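Local coordinates for protein precorrin-8x Methyl Mutase (Thermus thermophilus, PDB 1V9C) that probably catalyses the methyl migration that rearranges precorrin-8X to hydrogenobyrinate on the pathway to adenosylcobalamin, at residues W30-R35 with I201-D206; A103-T108 with A113-A118; A172-P177 with V182-K187; M75-L80 with N90-L95. One frame throughout, in Å; residues are numbered along the deposited sequence.

Overall arrangement
All four contacts belong to one doubly wound alpha/beta domain, whose mixed sheet is reached by interactions 3 and 4 from opposite sides of the chain's centre, about 21 Å apart between centres. Interactions 1 and 2 lie farthest from each other, about 34 Å between centres. Interaction 4 lies between them: it touches interaction 2 where Leu95 CB meets Ala116 CB at 3.8 Å, and its nearest atoms come within about 5 Å of interaction 1 without touching it. Leu80 of interaction 4 packs on His198, which also hydrogen-bonds sulfate at the anion site of interaction 1. Interactions 3 and 4 both touch the second subunit, interaction 4 through a disulfide.

Interaction 1: W30-R35 with I201-D206; sequences WPVVRR and IRLAAD. With SO4 (sulfate ion), chain F; SO4 (sulfate ion), chain E.
Leu203 overlaps Pro31 and Val32, bringing CD2 to 4.2 Å from Pro31 CG and CD1 to 4.4 Å from Val32 CG2. This is a helix-helix contact on the flank of a doubly wound alpha/beta fold: the segments 30-35 and 201-205 run roughly antiparallel, their directions 143° apart, with axes 10.8 Å from each other. So wide a spacing leaves room for a branched leucine to bridge the gap, and the compact proline ring and valine methyls give it an apolar bed. Asp210 also lies against Pro31.

Beyond this buried patch the contact turns polar. The Arg35 chain leaves CB anti to the backbone N (chi1 -169°) and bends at chi2, which lays the guanidinium between two sulfates, probably from the crystallisation liquor, that grip its edges. NE gives a hydrogen bond of 2.8 Å to O3 of the chain E sulfate, while NH2 reaches O2 of the same ion at 2.7 Å, a two-point hold that keeps the flat group from turning. At the edge formed by NH1 and NH2, Arg35 NH1 meets O3 of the chain F sulfate at 2.8 Å and NH2 also bonds its O1. Arg202 NH1 donates to that same O3, also at 2.8 Å but less straight, at 136°, so one sulfate oxygen is shared by both arginines. His198 ND1 is a further sulfate partner, consistent with a pocket made for anions. A leucine in place of Arg35 would probably leave both sulfates without a shared mate and this corner poorer in positive charge. Arg202 NE forms a salt bridge of 3.2 Å to Asp206 OD2, the oxygen that also hydrogen-bonds Thr211 OG1.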
loop_
_atom_site.group_PDB
_atom_site.type_symbol
_atom_site.label_atom_id
_atom_site.label_comp_id
_atom_site.label_asym_id
_atom_site.label_seq_id
_atom_site.Cartn_x
_atom_site.Cartn_y
_atom_site.Cartn_z
ATOM N N TRP B 30 4.134 -20.803 2.784
ATOM C CA TRP B 30 2.709 -20.535 2.776
ATOM C C TRP B 30 2.245 -19.340 3.609
ATOM O O TRP B 30 1.553 -18.481 3.091
ATOM C CB TRP B 30 1.908 -21.775 3.190
ATOM C CG TRP B 30 0.412 -21.555 3.052
ATOM C CD1 TRP B 30 -0.536 -21.693 4.034
ATOM C CD2 TRP B 30 -0.283 -21.068 1.895
ATOM N NE1 TRP B 30 -1.775 -21.311 3.559
ATOM C CE2 TRP B 30 -1.648 -20.924 2.250
ATOM C CE3 TRP B 30 0.112 -20.736 0.597
ATOM C CZ2 TRP B 30 -2.614 -20.460 1.350
ATOM C CZ3 TRP B 30 -0.859 -20.271 -0.306
ATOM C CH2 TRP B 30 -2.203 -20.138 0.079
ATOM N N PRO B 31 2.635 -19.265 4.895
ATOM C CA PRO B 31 2.214 -18.146 5.740
ATOM C C PRO B 31 2.516 -16.795 5.106
ATOM O O PRO B 31 1.849 -15.808 5.380
ATOM C CB PRO B 31 2.999 -18.365 7.030
ATOM C CG PRO B 31 3.218 -19.845 7.054
ATOM C CD PRO B 31 3.586 -20.120 5.621
ATOM N N VAL B 32 3.529 -16.754 4.250
ATOM C CA VAL B 32 3.882 -15.506 3.592
ATOM C C VAL B 32 2.889 -15.197 2.477
ATOM O O VAL B 32 2.408 -14.070 2.357
ATOM C CB VAL B 32 5.311 -15.593 3.020
ATOM C CG1 VAL B 32 5.622 -14.380 2.162
ATOM C CG2 VAL B 32 6.305 -15.719 4.168
ATOM N N VAL B 33 2.567 -16.212 1.678
ATOM C CA VAL B 33 1.656 -16.031 0.553
ATOM C C VAL B 33 0.243 -15.733 1.025
ATOM O O VAL B 33 -0.458 -14.926 0.420
ATOM C CB VAL B 33 1.633 -17.275 -0.378
ATOM C CG1 VAL B 33 0.726 -17.021 -1.559
ATOM C CG2 VAL B 33 3.053 -17.588 -0.886
ATOM N N ARG B 34 -0.151 -16.395 2.106
ATOM C CA ARG B 34 -1.461 -16.227 2.713
ATOM C C ARG B 34 -1.624 -14.764 3.119
ATOM O O ARG B 34 -2.621 -14.128 2.792
ATOM C CB ARG B 34 -1.573 -17.120 3.956
ATOM C CG ARG B 34 -2.912 -17.045 4.671
ATOM C CD ARG B 34 -2.784 -17.424 6.143
ATOM N NE ARG B 34 -2.529 -18.841 6.382
ATOM C CZ ARG B 34 -1.694 -19.300 7.312
ATOM N NH1 ARG B 34 -1.025 -18.449 8.082
ATOM N NH2 ARG B 34 -1.545 -20.608 7.493
ATOM N N ARG B 35 -0.621 -14.241 3.824
ATOM C CA ARG B 35 -0.630 -12.863 4.290
ATOM C C ARG B 35 -0.717 -11.867 3.134
ATOM O O ARG B 35 -1.435 -10.882 3.203
ATOM C CB ARG B 35 0.620 -12.596 5.128
ATOM C CG ARG B 35 0.556 -11.299 5.864
ATOM C CD ARG B 35 0.793 -11.525 7.325
ATOM N NE ARG B 35 0.377 -10.376 8.119
ATOM C CZ ARG B 35 0.319 -10.379 9.445
ATOM N NH1 ARG B 35 0.652 -11.470 10.123
ATOM N NH2 ARG B 35 -0.083 -9.299 10.091
ATOM N N ILE B 201 8.126 -11.626 10.285
ATOM C CA ILE B 201 8.278 -11.318 11.691
ATOM C C ILE B 201 7.476 -12.277 12.566
ATOM O O ILE B 201 7.997 -12.795 13.554
ATOM C CB ILE B 201 7.839 -9.885 12.000
ATOM C CG1 ILE B 201 8.861 -8.898 11.426
ATOM C CG2 ILE B 201 7.686 -9.702 13.503
ATOM C CD1 ILE B 201 8.506 -7.428 11.644
ATOM N N ARG B 202 6.214 -12.508 12.206
ATOM C CA ARG B 202 5.359 -13.407 12.982
ATOM C C ARG B 202 5.911 -14.836 13.018
ATOM O O ARG B 202 5.831 -15.501 14.040
ATOM C CB ARG B 202 3.943 -13.427 12.407
ATOM C CG ARG B 202 2.998 -14.398 13.102
ATOM C CD ARG B 202 2.696 -13.942 14.518
ATOM N NE ARG B 202 1.784 -14.849 15.212
ATOM C CZ ARG B 202 0.536 -15.114 14.829
ATOM N NH1 ARG B 202 0.024 -14.544 13.746
ATOM N NH2 ARG B 202 -0.206 -15.955 15.536
ATOM N N LEU B 203 6.455 -15.305 11.898
ATOM C CA LEU B 203 7.021 -16.652 11.833
ATOM C C LEU B 203 8.242 -16.708 12.734
ATOM O O LEU B 203 8.474 -17.695 13.419
ATOM C CB LEU B 203 7.448 -17.001 10.402
ATOM C CG LEU B 203 6.466 -17.681 9.450
ATOM C CD1 LEU B 203 7.037 -17.672 8.036
ATOM C CD2 LEU B 203 6.207 -19.102 9.916
ATOM N N ALA B 204 9.023 -15.637 12.718
ATOM C CA ALA B 204 10.226 -15.562 13.520
ATOM C C ALA B 204 9.862 -15.552 14.993
ATOM O O ALA B 204 10.438 -16.292 15.787
ATOM C CB ALA B 204 10.991 -14.318 13.160
ATOM N N ALA B 205 8.903 -14.705 15.352
ATOM C CA ALA B 205 8.448 -14.601 16.731
ATOM C C ALA B 205 8.013 -15.978 17.234
ATOM O O ALA B 205 8.255 -16.342 18.383
ATOM C CB ALA B 205 7.291 -13.620 16.817
ATOM N N ASP B 206 7.375 -16.737 16.353
ATOM C CA ASP B 206 6.900 -18.077 16.674
ATOM C C ASP B 206 7.980 -19.125 16.380
ATOM O O ASP B 206 7.688 -20.307 16.177
ATOM C CB ASP B 206 5.627 -18.380 15.873
ATOM C CG ASP B 206 4.482 -17.434 16.223
ATOM O OD1 ASP B 206 4.675 -16.578 17.118
ATOM O OD2 ASP B 206 3.394 -17.544 15.611
HETATM S S SO4 F . 0.484 -10.687 13.553
HETATM O O1 SO4 F . 1.094 -9.639 12.721
HETATM O O2 SO4 F . 1.193 -10.781 14.843
HETATM O O3 SO4 F . 0.557 -11.974 12.844
HETATM O O4 SO4 F . -0.930 -10.355 13.796
HETATM S S SO4 E . -0.799 -6.942 7.170
HETATM O O1 SO4 E . -0.034 -5.706 6.919
HETATM O O2 SO4 E . -0.962 -7.163 8.614
HETATM O O3 SO4 E . -0.063 -8.079 6.603
HETATM O O4 SO4 E . -2.126 -6.829 6.535
#

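Interaction 2: A103-T108 with A113-A118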
loop_
_atom_site.group_PDB
_atom_site.type_symbol
_atom_site.label_atom_id
_atom_site.label_comp_id
_atom_site.label_asym_id
_atom_site.label_seq_id
_atom_site.Cartn_x
_atom_site.Cartn_y
_atom_site.Cartn_z
ATOM N N ALA B 103 19.712 14.452 -1.579
ATOM C CA ALA B 103 20.702 15.515 -1.688
ATOM C C ALA B 103 21.713 15.152 -2.772
ATOM O O ALA B 103 21.989 15.943 -3.674
ATOM C CB ALA B 103 21.407 15.702 -0.351
ATOM N N ARG B 104 22.270 13.951 -2.675
ATOM C CA ARG B 104 23.228 13.491 -3.665
ATOM C C ARG B 104 22.524 13.485 -5.015
ATOM O O ARG B 104 23.051 13.982 -6.010
ATOM C CB ARG B 104 23.706 12.079 -3.337
ATOM C CG ARG B 104 24.350 11.932 -1.971
ATOM C CD ARG B 104 24.926 10.533 -1.805
ATOM N NE ARG B 104 25.680 10.383 -0.562
ATOM C CZ ARG B 104 26.453 9.336 -0.282
ATOM N NH1 ARG B 104 26.573 8.349 -1.162
ATOM N NH2 ARG B 104 27.104 9.274 0.876
ATOM N N ALA B 105 21.317 12.925 -5.032
ATOM C CA ALA B 105 20.520 12.835 -6.249
ATOM C C ALA B 105 20.492 14.161 -7.006
ATOM O O ALA B 105 20.963 14.239 -8.140
ATOM C CB ALA B 105 19.102 12.393 -5.906
ATOM N N LYS B 106 19.942 15.197 -6.374
ATOM C CA LYS B 106 19.859 16.516 -6.998
ATOM C C LYS B 106 21.221 16.973 -7.519
ATOM O O LYS B 106 21.340 17.417 -8.663
ATOM C CB LYS B 106 19.332 17.558 -6.002
ATOM C CG LYS B 106 19.285 18.972 -6.583
ATOM C CD LYS B 106 19.049 20.040 -5.517
ATOM C CE LYS B 106 19.224 21.441 -6.101
ATOM N NZ LYS B 106 19.120 22.518 -5.074
ATOM N N ALA B 107 22.236 16.863 -6.666
ATOM C CA ALA B 107 23.597 17.259 -7.012
ATOM C C ALA B 107 23.922 16.849 -8.442
ATOM O O ALA B 107 23.826 17.658 -9.365
ATOM C CB ALA B 107 24.588 16.618 -6.042
ATOM N N THR B 108 24.303 15.587 -8.615
ATOM C CA THR B 108 24.636 15.054 -9.930
ATOM C C THR B 108 23.379 14.657 -10.706
ATOM O O THR B 108 22.829 15.455 -11.468
ATOM C CB THR B 108 25.568 13.827 -9.809
ATOM O OG1 THR B 108 25.467 13.272 -8.491
ATOM C CG2 THR B 108 27.004 14.224 -10.076
ATOM N N ALA B 113 17.532 6.547 -7.398
ATOM C CA ALA B 113 17.575 5.129 -7.064
ATOM C C ALA B 113 19.021 4.679 -6.981
ATOM O O ALA B 113 19.349 3.727 -6.271
ATOM C CB ALA B 113 16.831 4.317 -8.123
ATOM N N GLU B 114 19.881 5.366 -7.723
ATOM C CA GLU B 114 21.303 5.055 -7.731
ATOM C C GLU B 114 21.918 5.607 -6.455
ATOM O O GLU B 114 22.682 4.928 -5.773
ATOM C CB GLU B 114 21.974 5.679 -8.957
ATOM C CG GLU B 114 21.633 4.986 -10.270
ATOM C CD GLU B 114 22.205 3.577 -10.357
ATOM O OE1 GLU B 114 21.951 2.891 -11.370
ATOM O OE2 GLU B 114 22.913 3.156 -9.416
ATOM N N ALA B 115 21.570 6.847 -6.138
ATOM C CA ALA B 115 22.068 7.490 -4.940
ATOM C C ALA B 115 21.713 6.621 -3.748
ATOM O O ALA B 115 22.537 6.413 -2.856
ATOM C CB ALA B 115 21.443 8.873 -4.789
ATOM N N ALA B 116 20.483 6.106 -3.746
ATOM C CA ALA B 116 19.994 5.262 -2.657
ATOM C C ALA B 116 20.888 4.054 -2.392
ATOM O O ALA B 116 21.340 3.850 -1.270
ATOM C CB ALA B 116 18.570 4.807 -2.952
ATOM N N VAL B 117 21.132 3.246 -3.418
ATOM C CA VAL B 117 21.987 2.069 -3.263
ATOM C C VAL B 117 23.414 2.494 -2.904
ATOM O O VAL B 117 23.968 2.062 -1.889
ATOM C CB VAL B 117 22.047 1.238 -4.559
ATOM C CG1 VAL B 117 22.822 -0.041 -4.309
ATOM C CG2 VAL B 117 20.651 0.930 -5.050
ATOM N N ALA B 118 24.000 3.335 -3.752
ATOM C CA ALA B 118 25.353 3.838 -3.538
ATOM C C ALA B 118 25.482 4.313 -2.101
ATOM O O ALA B 118 26.437 3.969 -1.406
ATOM C CB ALA B 118 25.645 4.988 -4.497
#
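Arg104 and Ala105 meet Ala115 in a small helix-helix contact at the periphery of the alpha/beta domain, between the last turns of helix 99-107 and the early turns of helix 112-122. The two helices follow each other in the chain with only a short connection, so the second folds back beside the first, their segments inclined at 132° and their axes 8.7 Å apart. Small side chains make this closeness possible: the CA atoms of Ala105 and Ala115 stand 5.7 Å apart.

Ala115 carries the centre of the contact. Its single methyl, CB, points at the other helix and settles beside the backbone of Ala105, 4.1 Å from the N atom of that residue, with Arg104 CB at 4.2 Å and Ala105 CB at 4.4 Å as further neighbours. A methyl fits here because it fills the groove between helices without forcing them apart, and it asks for no polar partner; no hydrogen bond crosses between the two segments.

Arg104 extends the contact along the second helix. CG stands anti to the carbonyl carbon, with chi1 at -58°, and from there the chain runs straight out to NE, carrying the guanidinium along the partner helix until NH1 lies 4.3 Å from Ala118 C. The approach is oblique, and the charge is answered farther on by a salt bridge to Glu122 OE2; Tyr119 also touches the side chain. A long, flexible arginine suits a rim where an aliphatic stem can pack and the charged end can reach its acid.

Behind Ala115, Ala116 turns inward against Leu95 and Leu96, after strand 92-94, while Val117 packs on helix 137-147.

Interaction 3: A172-P177 with V182-K187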
loop_
_atom_site.group_PDB
_atom_site.type_symbol
_atom_site.label_atom_id
_atom_site.label_comp_id
_atom_site.label_asym_id
_atom_site.label_seq_id
_atom_site.Cartn_x
_atom_site.Cartn_y
_atom_site.Cartn_z
ATOM N N ALA B 172 16.276 -9.804 -13.288
ATOM C CA ALA B 172 17.614 -9.500 -12.807
ATOM C C ALA B 172 17.791 -9.958 -11.361
ATOM O O ALA B 172 18.918 -10.206 -10.912
ATOM C CB ALA B 172 17.875 -8.023 -12.907
ATOM N N LEU B 173 16.685 -10.064 -10.627
ATOM C CA LEU B 173 16.757 -10.490 -9.233
ATOM C C LEU B 173 16.691 -12.014 -9.092
ATOM O O LEU B 173 17.432 -12.614 -8.312
ATOM C CB LEU B 173 15.621 -9.847 -8.430
ATOM C CG LEU B 173 15.481 -10.298 -6.972
ATOM C CD1 LEU B 173 16.735 -9.892 -6.192
ATOM C CD2 LEU B 173 14.241 -9.666 -6.355
ATOM N N MET B 174 15.800 -12.634 -9.855
ATOM C CA MET B 174 15.619 -14.084 -9.813
ATOM C C MET B 174 16.757 -14.927 -10.400
ATOM O O MET B 174 16.657 -16.153 -10.439
ATOM C CB MET B 174 14.330 -14.459 -10.520
ATOM C CG MET B 174 13.086 -14.012 -9.810
ATOM S SD MET B 174 11.680 -14.509 -10.765
ATOM C CE MET B 174 11.695 -13.253 -12.029
ATOM N N GLU B 175 17.825 -14.275 -10.851
ATOM C CA GLU B 175 18.980 -14.969 -11.423
ATOM C C GLU B 175 20.232 -14.473 -10.703
ATOM O O GLU B 175 21.355 -14.626 -11.188
ATOM C CB GLU B 175 19.072 -14.676 -12.926
ATOM C CG GLU B 175 17.813 -15.087 -13.694
ATOM C CD GLU B 175 17.846 -14.706 -15.167
ATOM O OE1 GLU B 175 18.035 -13.509 -15.471
ATOM O OE2 GLU B 175 17.672 -15.605 -16.019
ATOM N N ALA B 176 20.017 -13.889 -9.528
ATOM C CA ALA B 176 21.091 -13.338 -8.716
ATOM C C ALA B 176 21.471 -14.252 -7.548
ATOM O O ALA B 176 20.702 -15.150 -7.175
ATOM C CB ALA B 176 20.684 -11.969 -8.200
ATOM N N PRO B 177 22.669 -14.034 -6.963
ATOM C CA PRO B 177 23.262 -14.772 -5.839
ATOM C C PRO B 177 22.853 -14.297 -4.440
ATOM O O PRO B 177 23.709 -14.082 -3.578
ATOM C CB PRO B 177 24.752 -14.571 -6.066
ATOM C CG PRO B 177 24.788 -13.157 -6.471
ATOM C CD PRO B 177 23.665 -13.093 -7.510
ATOM N N VAL B 182 9.738 -13.003 -4.871
ATOM C CA VAL B 182 9.256 -12.173 -5.944
ATOM C C VAL B 182 7.787 -12.402 -6.284
ATOM O O VAL B 182 7.263 -13.494 -6.083
ATOM C CB VAL B 182 10.127 -12.442 -7.216
ATOM C CG1 VAL B 182 9.416 -11.992 -8.462
ATOM C CG2 VAL B 182 11.453 -11.702 -7.103
ATOM N N THR B 183 7.129 -11.359 -6.780
ATOM C CA THR B 183 5.748 -11.471 -7.243
ATOM C C THR B 183 5.906 -11.365 -8.760
ATOM O O THR B 183 6.161 -10.291 -9.300
ATOM C CB THR B 183 4.820 -10.321 -6.735
ATOM O OG1 THR B 183 5.395 -9.046 -7.044
ATOM C CG2 THR B 183 4.604 -10.436 -5.234
ATOM N N GLU B 184 5.793 -12.506 -9.428
ATOM C CA GLU B 184 5.940 -12.599 -10.877
ATOM C C GLU B 184 4.982 -11.666 -11.610
ATOM O O GLU B 184 3.837 -11.493 -11.197
ATOM C CB GLU B 184 5.671 -14.042 -11.323
ATOM C CG GLU B 184 6.467 -15.103 -10.573
ATOM C CD GLU B 184 7.643 -15.641 -11.367
ATOM O OE1 GLU B 184 8.645 -14.911 -11.537
ATOM O OE2 GLU B 184 7.553 -16.800 -11.830
ATOM N N GLY B 185 5.461 -11.051 -12.687
ATOM C CA GLY B 185 4.615 -10.178 -13.470
ATOM C C GLY B 185 4.689 -8.701 -13.153
ATOM O O GLY B 185 5.711 -8.215 -12.656
ATOM N N ARG B 186 3.599 -7.990 -13.454
ATOM C CA ARG B 186 3.532 -6.553 -13.223
ATOM C C ARG B 186 2.960 -6.206 -11.847
ATOM O O ARG B 186 3.060 -5.061 -11.410
ATOM C CB ARG B 186 2.684 -5.873 -14.301
ATOM C CG ARG B 186 2.976 -6.385 -15.683
ATOM C CD ARG B 186 2.934 -5.304 -16.722
ATOM N NE ARG B 186 4.255 -5.158 -17.323
ATOM C CZ ARG B 186 4.506 -4.473 -18.430
ATOM N NH1 ARG B 186 3.521 -3.857 -19.071
ATOM N NH2 ARG B 186 5.742 -4.414 -18.900
ATOM N N LYS B 187 2.373 -7.192 -11.181
ATOM C CA LYS B 187 1.782 -6.979 -9.868
ATOM C C LYS B 187 2.791 -6.973 -8.744
ATOM O O LYS B 187 3.834 -7.617 -8.826
ATOM C CB LYS B 187 0.731 -8.040 -9.562
ATOM C CG LYS B 187 -0.524 -7.891 -10.369
ATOM C CD LYS B 187 -1.622 -8.784 -9.852
ATOM C CE LYS B 187 -2.916 -8.448 -10.559
ATOM N NZ LYS B 187 -4.063 -9.123 -9.920
#
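Val182 and Met174, the two residues most covered here, meet with their side chains crossing at about a right angle. They join the helix and the second strand of a beta-alpha-beta crossover, in which strand 155-158, helix 166-174 and strand 180-183 follow one another and the two strands run parallel in the sheet. Val182 turns its two methyls to the end of the helix. CG2 is the busier branch: Met174 CG lies 3.9 Å from it, and Leu173 CD2 presses closer still, at 3.5 Å, the two branched chains sliding past each other in opposite directions. A beta-branched valine suits the strand, and its short methyls fit against two longer, pliant chains.

Met174 then passes over the other branch, SD being 4.1 Å from Val182 CG1. Its chain is straight through chi2 and bent at chi3 (-78°), a shape that lets the thioether carry on to Glu184. There SD comes to 3.2 Å from Glu184 OE1, a close sulfur-oxygen contact, and CE lies 3.5 Å from that oxygen. The carboxylate has a partner of its own: OE2 makes a salt bridge to Arg50, on the neighbouring antiparallel strand 49-51, which probably helps to fix the acid. An alanine in place of Met174 would probably uncover part of Val182 and open a gap beside Glu184, giving its carboxylate more room to turn.

After Thr183 the chain leaves the strand in a turn through Gly185, whose backbone angles would jam any CB against the preceding carbonyl. The turn is closed by Thr183 OG1, which donates to Lys187 O at 2.8 Å.

Interaction 4: M75-L80 with N90-L95; sequences MIACGL and NEVVEL
Val92 fills the tight half of this contact, pushing both of its methyls against the helix end that faces it. CG1 is set anti to the backbone N (chi1 -174°) and rests on Ala77, 4.1 Å from its CB and equally near its CA. CG2 comes to 3.9 Å from Leu80 CD1, the closest approach between the segments. Ala77 suits its place because a lone methyl lets the helix lie near the strand: its CA is 6.4 Å from that of Glu94. Leu80, the first residue to leave the helix, has the reach to close the gap from the side, and it also packs on His198 of helix 190-205.

Strand 92-94 is, within this chain, the outermost strand of the mixed sheet at this end, lying parallel to strand 69-71. The chain passes between them through helices 74-79 and 82-88, so the contact lies within a beta-alpha-beta crossover of the doubly wound fold.

Packing slackens toward Glu94, which is partly exposed. Its CB stands 4.4 Å from Ala77 CB, and its carboxylate finds a partner just after the strand, where OE1 makes a weak hydrogen bond to Ala97 N. On the helix, Cys78 points away from the strand altogether and forms a disulfide with Cys78 of the second subunit.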
loop_
_atom_site.group_PDB
_atom_site.type_symbol
_atom_site.label_atom_id
_atom_site.label_comp_id
_atom_site.label_asym_id
_atom_site.label_seq_id
_atom_site.Cartn_x
_atom_site.Cartn_y
_atom_site.Cartn_z
ATOM N N MET B 75 5.457 4.478 2.218
ATOM C CA MET B 75 4.263 3.681 2.522
ATOM C C MET B 75 4.680 2.380 3.196
ATOM O O MET B 75 4.031 1.917 4.131
ATOM C CB MET B 75 3.462 3.360 1.246
ATOM C CG MET B 75 2.615 4.513 0.752
ATOM S SD MET B 75 1.381 4.017 -0.478
ATOM C CE MET B 75 0.077 3.388 0.551
ATOM N N ILE B 76 5.759 1.785 2.706
ATOM C CA ILE B 76 6.267 0.557 3.312
ATOM C C ILE B 76 6.774 0.840 4.728
ATOM O O ILE B 76 6.446 0.117 5.675
ATOM C CB ILE B 76 7.422 -0.036 2.468
ATOM C CG1 ILE B 76 6.854 -0.532 1.133
ATOM C CG2 ILE B 76 8.143 -1.133 3.229
ATOM C CD1 ILE B 76 7.881 -1.125 0.203
ATOM N N ALA B 77 7.564 1.906 4.867
ATOM C CA ALA B 77 8.109 2.277 6.163
ATOM C C ALA B 77 6.986 2.501 7.158
ATOM O O ALA B 77 7.017 1.959 8.259
ATOM C CB ALA B 77 8.950 3.536 6.044
ATOM N N CYS B 78 5.984 3.284 6.765
ATOM C CA CYS B 78 4.880 3.574 7.670
ATOM C C CYS B 78 3.902 2.418 7.770
ATOM O O CYS B 78 3.282 2.215 8.811
ATOM C CB CYS B 78 4.142 4.841 7.240
ATOM S SG CYS B 78 5.109 6.384 7.342
ATOM N N GLY B 79 3.769 1.652 6.694
ATOM C CA GLY B 79 2.862 0.524 6.730
ATOM C C GLY B 79 3.250 -0.464 7.812
ATOM O O GLY B 79 2.396 -1.061 8.463
ATOM N N LEU B 80 4.549 -0.643 8.024
ATOM C CA LEU B 80 4.985 -1.579 9.044
ATOM C C LEU B 80 4.420 -1.235 10.423
ATOM O O LEU B 80 4.212 -0.075 10.752
ATOM C CB LEU B 80 6.505 -1.639 9.075
ATOM C CG LEU B 80 7.024 -2.213 7.762
ATOM C CD1 LEU B 80 8.476 -1.845 7.590
ATOM C CD2 LEU B 80 6.811 -3.702 7.740
ATOM N N ASN B 90 13.917 -4.336 14.543
ATOM C CA ASN B 90 14.495 -4.254 13.205
ATOM C C ASN B 90 14.338 -2.834 12.669
ATOM O O ASN B 90 13.241 -2.420 12.278
ATOM C CB ASN B 90 13.815 -5.250 12.262
ATOM C CG ASN B 90 13.916 -6.675 12.746
ATOM O OD1 ASN B 90 13.085 -7.140 13.524
ATOM N ND2 ASN B 90 14.947 -7.378 12.299
ATOM N N GLU B 91 15.437 -2.087 12.658
ATOM C CA GLU B 91 15.411 -0.713 12.183
ATOM C C GLU B 91 14.965 -0.634 10.739
ATOM O O GLU B 91 15.366 -1.448 9.921
ATOM C CB GLU B 91 16.792 -0.070 12.302
ATOM C CG GLU B 91 16.849 1.336 11.736
ATOM C CD GLU B 91 18.230 1.980 11.872
ATOM O OE1 GLU B 91 18.366 3.179 11.549
ATOM O OE2 GLU B 91 19.177 1.292 12.297
ATOM N N VAL B 92 14.132 0.353 10.436
ATOM C CA VAL B 92 13.654 0.548 9.085
ATOM C C VAL B 92 14.311 1.776 8.489
ATOM O O VAL B 92 14.351 2.826 9.106
ATOM C CB VAL B 92 12.117 0.770 9.026
ATOM C CG1 VAL B 92 11.671 0.820 7.574
ATOM C CG2 VAL B 92 11.382 -0.336 9.786
ATOM N N VAL B 93 14.820 1.645 7.276
ATOM C CA VAL B 93 15.434 2.780 6.612
ATOM C C VAL B 93 14.836 2.975 5.221
ATOM O O VAL B 93 14.921 2.094 4.364
ATOM C CB VAL B 93 16.957 2.603 6.498
ATOM C CG1 VAL B 93 17.548 3.737 5.669
ATOM C CG2 VAL B 93 17.568 2.605 7.890
ATOM N N GLU B 94 14.210 4.133 5.030
ATOM C CA GLU B 94 13.599 4.510 3.767
ATOM C C GLU B 94 14.671 5.243 2.956
ATOM O O GLU B 94 15.011 6.394 3.241
ATOM C CB GLU B 94 12.382 5.410 4.031
ATOM C CG GLU B 94 11.985 6.342 2.882
ATOM C CD GLU B 94 11.702 5.621 1.579
ATOM O OE1 GLU B 94 11.371 6.302 0.581
ATOM O OE2 GLU B 94 11.810 4.378 1.550
ATOM N N LEU B 95 15.194 4.564 1.944
ATOM C CA LEU B 95 16.257 5.117 1.115
ATOM C C LEU B 95 15.895 6.193 0.086
ATOM O O LEU B 95 16.465 7.283 0.114
ATOM C CB LEU B 95 17.006 3.970 0.427
ATOM C CG LEU B 95 17.699 2.961 1.353
ATOM C CD1 LEU B 95 18.332 1.838 0.540
ATOM C CD2 LEU B 95 18.757 3.669 2.178
#